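Side-chain contacts in oxidized polyvinyl alcohol hydrolase (Pseudomonas sp. VM15C, PDB 3WWC), which hydrolyses beta-diketones such as 4,6-nonanedione and cleaves oxidized polyvinyl alcohol in the second step of polyvinyl alcohol degradation: residues F152-A155 with M156-V160; Y31-E35 with G36-D40; A322-P325 with K326-P330. The protein carries 1 engineered substitution. One frame throughout, in Å; residues are numbered along the deposited sequence.

How the contacts relate
Along the chain the order is contact 2, contact 1, contact 3. The strand order of the main sheet is that of an alpha/beta hydrolase. Contact 2 joins the loop 31-35 to the start of strand 36-43, an outermost strand of that sheet. Contact 1 lies on helix 148-160, which packs on that strand and on strands 46-53 and 96-100. Their centres are about 12 Å apart, and they touch where Cys159 SG meets Tyr31 CD1 at 3.9 Å. Contact 3 follows helix 310-322, its centre about 21 Å from that of contact 1 and about 30 Å from that of contact 2. Trp194 borders both contacts 1 and 3. Contacts 1 and 2 thus join the helix to the edge strand on one flank of the sheet.

Contact 1 (F152-A155 with M156-V160); sequences FFVA and MVQCV
Met156 sits one turn after Phe152 in helix 148-160 and makes a Met-aromatic contact with it. Met156 SD is 4.6 Å from the centroid of the Phe152 ring and 34° off the ring normal, so the sulfur comes in at a slant. The ring atom it meets is Phe152 CZ, at 4.0 Å. Nearer the backbone, Phe152 CE1 lies 3.9 Å from Met156 CB. The methionine chain is extended as far as SD and then bends at chi3 (75°). This bend brings Met156 CE back to Phe153, 4.3 Å from Phe153 CB. One methionine therefore touches two successive phenylalanines.

Val154 and Gln158 form a second pair and run alongside each other, both leaving the helix in the same direction. Val154 CG1 lies 3.8 Å from Gln158 CD, and the amide nitrogen is just as near. Gln158 CG rests 3.3 Å from Val154 O. Putting an alanine here would remove the aliphatic arm and amide and would probably leave Val154 CG1 without its neighbour along the helix.

Backbone bonds from each residue to the fourth before it set these pairs. Met156 N gives its hydrogen to Phe152 O at 2.8 Å, and Gln158 N bonds Val154 O in the same way. Further out, the helix packs on the central sheet of the alpha/beta hydrolase fold. Met156 touches Phe50 and Ile98, while Val154 meets Arg190 and Phe193 in a loop. At the end of the helix, Cys159 N bonds Ala155 O at 2.9 Å, and Cys159 SG is joined to Cys27 SG in a disulfide.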
loop_
_atom_site.group_PDB
_atom_site.type_symbol
_atom_site.label_atom_id
_atom_site.label_comp_id
_atom_site.label_asym_id
_atom_site.label_seq_id
_atom_site.Cartn_x
_atom_site.Cartn_y
_atom_site.Cartn_z
ATOM N N PHE A 152 -9.541 -7.328 -6.816
ATOM C CA PHE A 152 -9.422 -8.616 -6.161
ATOM C C PHE A 152 -9.407 -8.412 -4.671
ATOM O O PHE A 152 -10.045 -9.149 -3.949
ATOM C CB PHE A 152 -8.087 -9.261 -6.601
ATOM C CG PHE A 152 -7.569 -10.328 -5.680
ATOM C CD1 PHE A 152 -8.386 -11.351 -5.181
ATOM C CD2 PHE A 152 -6.219 -10.318 -5.318
ATOM C CE1 PHE A 152 -7.855 -12.337 -4.337
ATOM C CE2 PHE A 152 -5.696 -11.319 -4.474
ATOM C CZ PHE A 152 -6.521 -12.332 -3.984
ATOM N N PHE A 153 -8.705 -7.404 -4.178
ATOM C CA PHE A 153 -8.607 -7.260 -2.707
ATOM C C PHE A 153 -9.968 -6.991 -2.087
ATOM O O PHE A 153 -10.224 -7.453 -0.996
ATOM C CB PHE A 153 -7.663 -6.096 -2.322
ATOM C CG PHE A 153 -6.267 -6.211 -2.864
ATOM C CD1 PHE A 153 -5.677 -7.430 -3.207
ATOM C CD2 PHE A 153 -5.552 -5.040 -3.051
ATOM C CE1 PHE A 153 -4.376 -7.464 -3.746
ATOM C CE2 PHE A 153 -4.262 -5.043 -3.575
ATOM C CZ PHE A 153 -3.666 -6.262 -3.929
ATOM N N VAL A 154 -10.816 -6.242 -2.782
ATOM C CA VAL A 154 -12.155 -5.952 -2.254
ATOM C C VAL A 154 -12.938 -7.262 -2.219
ATOM O O VAL A 154 -13.548 -7.588 -1.220
ATOM C CB VAL A 154 -12.854 -4.910 -3.155
ATOM C CG1 VAL A 154 -14.344 -4.730 -2.731
ATOM C CG2 VAL A 154 -12.126 -3.582 -2.999
ATOM N N ALA A 155 -12.889 -8.008 -3.308
ATOM C CA ALA A 155 -13.602 -9.287 -3.356
ATOM C C ALA A 155 -13.092 -10.274 -2.324
ATOM O O ALA A 155 -13.872 -11.028 -1.701
ATOM C CB ALA A 155 -13.484 -9.899 -4.734
ATOM N N MET A 156 -11.785 -10.263 -2.091
ATOM C CA MET A 156 -11.132 -11.119 -1.115
ATOM C C MET A 156 -11.644 -10.821 0.300
ATOM O O MET A 156 -12.069 -11.718 1.033
ATOM C CB MET A 156 -9.633 -10.867 -1.238
ATOM C CG MET A 156 -8.800 -11.530 -0.176
ATOM S SD MET A 156 -7.059 -11.048 -0.268
ATOM C CE MET A 156 -7.092 -9.339 0.409
ATOM N N VAL A 157 -11.652 -9.548 0.665
ATOM C CA VAL A 157 -12.092 -9.169 2.007
ATOM C C VAL A 157 -13.613 -9.434 2.130
ATOM O O VAL A 157 -14.055 -9.943 3.164
ATOM C CB VAL A 157 -11.775 -7.682 2.264
ATOM C CG1 VAL A 157 -12.431 -7.227 3.578
ATOM C CG2 VAL A 157 -10.253 -7.515 2.413
ATOM N N GLN A 158 -14.395 -9.139 1.084
ATOM C CA GLN A 158 -15.857 -9.396 1.173
ATOM C C GLN A 158 -16.130 -10.890 1.352
ATOM O O GLN A 158 -17.036 -11.278 2.093
ATOM C CB GLN A 158 -16.556 -8.855 -0.072
ATOM C CG GLN A 158 -16.656 -7.346 -0.034
ATOM C CD GLN A 158 -17.208 -6.761 -1.301
ATOM O OE1 GLN A 158 -17.769 -5.654 -1.282
ATOM N NE2 GLN A 158 -17.022 -7.444 -2.398
ATOM N N CYS A 159 -15.291 -11.735 0.776
ATOM C CA CYS A 159 -15.463 -13.175 0.930
ATOM C C CYS A 159 -15.057 -13.670 2.321
ATOM O O CYS A 159 -15.801 -14.453 3.001
ATOM C CB CYS A 159 -14.627 -13.871 -0.159
ATOM S SG CYS A 159 -14.762 -15.679 -0.072
ATOM N N VAL A 160 -13.903 -13.225 2.828
ATOM C CA VAL A 160 -13.454 -13.671 4.150
ATOM C C VAL A 160 -14.503 -13.260 5.205
ATOM O O VAL A 160 -14.706 -13.971 6.171
ATOM C CB VAL A 160 -12.050 -13.062 4.476
ATOM C CG1 VAL A 160 -11.622 -13.394 5.891
ATOM C CG2 VAL A 160 -11.039 -13.615 3.491
#

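Contact 2 (Y31-E35 with G36-D40); sequences YEVKE and GLNVD
Tyr31 to Glu35 folds back along Gly36 to Asp40, the two directions lying 158° apart and the chain reversing at Glu35 and Gly36. Gly36 has a positive phi there, and a CB on it would run into the carbonyl oxygen of Glu35. The two arms do not pair through their backbones. Side chains span them instead.

Asn38 does this with its amide, which bonds both backbone polar atoms of Lys34. Asn38 OD1 accepts from Lys34 N at 2.9 Å, and the N-H meets a lone pair of OD1 in the carbonyl plane. Asn38 ND2 gives a nearly straight bond to Lys34 O, also 2.9 Å long. With one end accepting and the other donating, the amide has its rotation fixed. A water adds a further hydrogen bond to Asn38 OD1 at 2.7 Å and also donates to Glu32 O at 2.6 Å.

The second arm is the start of strand 36-43, an outermost strand of the main alpha/beta hydrolase sheet. It pairs antiparallel with strand 46-53, through backbone bonds such as Asn38 with Phe50. The buried Asn38 side chain also touches Phe50 and Val52.

Lys34 reaches across near the bend. Its CG lies between the backbone N and the carbonyl carbon (chi1 56°), and two later bends curl the chain over. Lys34 NZ then donates to Leu37 O at 2.8 Å and to Glu35 O at the same distance. At the far end from the bend, Tyr31 OH donates to Val39 O at 2.7 Å. The hydroxyl approaches from above the Val39 carbonyl plane, tilted 40° from it, while the acceptor lies at the edge of the tyrosine ring, in its plane. The Tyr31 ring also meets Phe41 edge-to-face.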
loop_
_atom_site.group_PDB
_atom_site.type_symbol
_atom_site.label_atom_id
_atom_site.label_comp_id
_atom_site.label_asym_id
_atom_site.label_seq_id
_atom_site.Cartn_x
_atom_site.Cartn_y
_atom_site.Cartn_z
ATOM N N TYR A 31 -17.302 -20.969 -3.137
ATOM C CA TYR A 31 -15.959 -20.830 -2.581
ATOM C C TYR A 31 -15.975 -21.038 -1.083
ATOM O O TYR A 31 -16.751 -20.419 -0.369
ATOM C CB TYR A 31 -15.347 -19.445 -2.945
ATOM C CG TYR A 31 -13.820 -19.430 -2.758
ATOM C CD1 TYR A 31 -13.256 -18.996 -1.543
ATOM C CD2 TYR A 31 -12.987 -19.945 -3.738
ATOM C CE1 TYR A 31 -11.885 -19.074 -1.303
ATOM C CE2 TYR A 31 -11.607 -20.047 -3.506
ATOM C CZ TYR A 31 -11.085 -19.612 -2.299
ATOM O OH TYR A 31 -9.734 -19.780 -2.074
ATOM N N GLU A 32 -15.103 -21.890 -0.579
ATOM C CA GLU A 32 -15.104 -22.164 0.846
ATOM C C GLU A 32 -13.868 -21.536 1.469
ATOM O O GLU A 32 -12.790 -22.069 1.324
ATOM C CB GLU A 32 -15.061 -23.672 1.079
ATOM C CG GLU A 32 -15.987 -24.443 0.154
ATOM C CD GLU A 32 -15.956 -25.943 0.408
ATOM O OE1 GLU A 32 -16.808 -26.422 1.186
ATOM O OE2 GLU A 32 -15.078 -26.633 -0.167
ATOM N N VAL A 33 -14.028 -20.403 2.138
ATOM C CA VAL A 33 -12.914 -19.728 2.794
ATOM C C VAL A 33 -12.404 -20.502 3.976
ATOM O O VAL A 33 -13.176 -21.162 4.689
ATOM C CB VAL A 33 -13.323 -18.356 3.293
ATOM C CG1 VAL A 33 -12.118 -17.660 3.968
ATOM C CG2 VAL A 33 -13.814 -17.572 2.175
ATOM N N LYS A 34 -11.100 -20.454 4.188
ATOM C CA LYS A 34 -10.521 -21.169 5.295
ATOM C C LYS A 34 -9.434 -20.384 5.986
ATOM O O LYS A 34 -8.935 -19.389 5.448
ATOM C CB LYS A 34 -9.942 -22.509 4.798
ATOM C CG LYS A 34 -8.928 -22.357 3.690
ATOM C CD LYS A 34 -8.264 -23.703 3.241
ATOM C CE LYS A 34 -7.226 -24.244 4.266
ATOM N NZ LYS A 34 -5.997 -23.412 4.417
ATOM N N GLU A 35 -9.075 -20.830 7.189
ATOM C CA GLU A 35 -7.976 -20.219 7.897
ATOM C C GLU A 35 -6.771 -20.704 7.129
ATOM O O GLU A 35 -6.751 -21.827 6.611
ATOM C CB GLU A 35 -7.905 -20.738 9.329
ATOM C CG GLU A 35 -6.648 -20.354 10.041
ATOM C CD GLU A 35 -6.671 -20.721 11.528
ATOM O OE1 GLU A 35 -7.634 -21.370 11.976
ATOM O OE2 GLU A 35 -5.710 -20.360 12.240
ATOM N N GLY A 36 -5.749 -19.873 7.037
ATOM C CA GLY A 36 -4.546 -20.255 6.334
ATOM C C GLY A 36 -4.585 -19.942 4.846
ATOM O O GLY A 36 -5.221 -18.970 4.431
ATOM N N LEU A 37 -3.948 -20.779 4.041
ATOM C CA LEU A 37 -3.872 -20.544 2.613
ATOM C C LEU A 37 -5.140 -20.869 1.842
ATOM O O LEU A 37 -5.697 -21.982 2.024
ATOM C CB LEU A 37 -2.725 -21.357 2.019
ATOM C CG LEU A 37 -2.519 -21.165 0.520
ATOM C CD1 LEU A 37 -2.061 -19.751 0.177
ATOM C CD2 LEU A 37 -1.403 -22.146 0.091
ATOM N N ASN A 38 -5.635 -19.904 1.044
ATOM C CA ASN A 38 -6.831 -20.084 0.188
ATOM C C ASN A 38 -6.335 -19.976 -1.227
ATOM O O ASN A 38 -5.620 -19.029 -1.553
ATOM C CB ASN A 38 -7.810 -18.932 0.462
ATOM C CG ASN A 38 -8.469 -19.068 1.822
ATOM O OD1 ASN A 38 -9.586 -19.574 1.902
ATOM N ND2 ASN A 38 -7.779 -18.674 2.890
ATOM N N VAL A 39 -6.689 -20.920 -2.091
ATOM C CA VAL A 39 -6.212 -20.905 -3.464
ATOM C C VAL A 39 -7.362 -20.960 -4.450
ATOM O O VAL A 39 -8.519 -21.159 -4.034
ATOM C CB VAL A 39 -5.247 -22.106 -3.773
ATOM C CG1 VAL A 39 -4.050 -22.068 -2.821
ATOM C CG2 VAL A 39 -5.992 -23.427 -3.606
ATOM N N ASP A 40 -7.068 -20.791 -5.732
ATOM C CA ASP A 40 -8.072 -20.812 -6.809
ATOM C C ASP A 40 -9.284 -19.910 -6.612
ATOM O O ASP A 40 -10.436 -20.236 -7.003
ATOM C CB ASP A 40 -8.513 -22.266 -7.057
ATOM C CG ASP A 40 -7.364 -23.109 -7.531
ATOM O OD1 ASP A 40 -6.509 -22.562 -8.260
ATOM O OD2 ASP A 40 -7.330 -24.306 -7.192
HETATM O O HOH W 1 -10.297 -21.827 0.509
#

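Contact 3 (A322-P325 with K326-P330); sequences ASHP and KGSDP
Ser328 places its CB over one face of the His324 ring, a CH-pi contact between the residue just before a type II beta turn, Pro325 to Ser328, and the turn's last residue. The turn lies in the loop between helix 310-322 and strand 343-346, the last strand of the alpha/beta hydrolase sheet.

His324 can be followed outward. From CB, its CG is held anti to the backbone N (chi1 -163°), which swings the ring forward under Ser328. Ser328 CB is 3.6 Å from the ring centroid and 21° off the normal. It is offset toward the rim, so CG and CD2 lie farther from it than ND1 does. CE1 is the closest ring atom, 3.4 Å from Ser328 CB. The same His324 CE1 points to Asp329 O at 3.5 Å, which lies at the ring edge near its plane. At the tip, His324 NE2 is hydrogen-bonded to a water 2.8 Å away, also in the ring plane. That water donates to Ser328 O at 3.2 Å and so ties the ring to the backbone of the residue above it. The His324 side chain also touches Val293 and Ile248 of the central sheet.

Gly327 takes the third position of the turn with phi at 98°, where a CB would collide with the carbonyl oxygen of Lys326. Lys326 precedes it and sends NZ away to the carbonyl oxygens of Pro246, Ser191 and Trp194. The turn is closed twice over at Pro325 O. Ser328 N donates to it at 3.0 Å, in the carbonyl plane. Ser328 OG donates to the same oxygen at 2.8 Å and also rests 3.3 Å from Pro325 CG.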
loop_
_atom_site.group_PDB
_atom_site.type_symbol
_atom_site.label_atom_id
_atom_site.label_comp_id
_atom_site.label_asym_id
_atom_site.label_seq_id
_atom_site.Cartn_x
_atom_site.Cartn_y
_atom_site.Cartn_z
ATOM N N ALA A 322 -6.608 2.191 13.351
ATOM C CA ALA A 322 -7.885 1.730 13.945
ATOM C C ALA A 322 -8.530 2.779 14.860
ATOM O O ALA A 322 -9.726 2.717 15.122
ATOM C CB ALA A 322 -7.631 0.393 14.731
ATOM N N SER A 323 -7.745 3.746 15.294
ATOM C CA SER A 323 -8.317 4.836 16.119
ATOM C C SER A 323 -9.153 5.794 15.294
ATOM O O SER A 323 -9.786 6.724 15.838
ATOM C CB SER A 323 -7.193 5.602 16.829
ATOM O OG SER A 323 -6.488 6.505 15.982
ATOM N N HIS A 324 -9.134 5.633 13.984
ATOM C CA HIS A 324 -9.901 6.510 13.108
ATOM C C HIS A 324 -10.759 5.638 12.211
ATOM O O HIS A 324 -10.476 5.484 11.021
ATOM C CB HIS A 324 -8.947 7.354 12.274
ATOM C CG HIS A 324 -9.608 8.546 11.665
ATOM N ND1 HIS A 324 -10.016 9.611 12.439
ATOM C CD2 HIS A 324 -10.011 8.808 10.401
ATOM C CE1 HIS A 324 -10.652 10.479 11.671
ATOM N NE2 HIS A 324 -10.664 10.027 10.433
ATOM N N PRO A 325 -11.843 5.058 12.759
ATOM C CA PRO A 325 -12.713 4.207 11.956
ATOM C C PRO A 325 -13.366 5.043 10.840
ATOM O O PRO A 325 -13.583 6.254 10.982
ATOM C CB PRO A 325 -13.700 3.619 12.978
ATOM C CG PRO A 325 -13.755 4.697 14.060
ATOM C CD PRO A 325 -12.303 5.177 14.158
ATOM N N LYS A 326 -13.692 4.394 9.732
ATOM C CA LYS A 326 -14.196 5.069 8.568
ATOM C C LYS A 326 -15.384 5.979 8.855
ATOM O O LYS A 326 -16.369 5.544 9.446
ATOM C CB LYS A 326 -14.574 4.047 7.507
ATOM C CG LYS A 326 -14.701 4.716 6.134
ATOM C CD LYS A 326 -14.931 3.716 5.069
ATOM C CE LYS A 326 -14.935 4.324 3.691
ATOM N NZ LYS A 326 -13.607 4.938 3.264
ATOM N N GLY A 327 -15.224 7.238 8.489
ATOM C CA GLY A 327 -16.307 8.226 8.678
ATOM C C GLY A 327 -16.134 9.057 9.919
ATOM O O GLY A 327 -16.966 9.933 10.183
ATOM N N SER A 328 -15.082 8.790 10.690
ATOM C CA SER A 328 -14.739 9.560 11.884
ATOM C C SER A 328 -14.379 10.961 11.461
ATOM O O SER A 328 -13.950 11.161 10.343
ATOM C CB SER A 328 -13.508 8.939 12.561
ATOM O OG SER A 328 -13.939 7.848 13.281
ATOM N N ASP A 329 -14.532 11.924 12.378
ATOM C CA ASP A 329 -14.199 13.317 12.064
ATOM C C ASP A 329 -12.695 13.525 12.161
ATOM O O ASP A 329 -12.130 13.229 13.193
ATOM C CB ASP A 329 -14.836 14.207 13.118
ATOM C CG ASP A 329 -14.696 15.680 12.812
ATOM O OD1 ASP A 329 -13.855 16.091 11.995
ATOM O OD2 ASP A 329 -15.486 16.432 13.419
ATOM N N PRO A 330 -12.049 14.044 11.115
ATOM C CA PRO A 330 -10.606 14.255 11.213
ATOM C C PRO A 330 -10.216 15.115 12.393
ATOM O O PRO A 330 -9.125 14.974 12.923
ATOM C CB PRO A 330 -10.271 14.937 9.903
ATOM C CG PRO A 330 -11.285 14.329 8.964
ATOM C CD PRO A 330 -12.523 14.355 9.751
HETATM O O HOH W 2 -11.860 10.805 7.990
#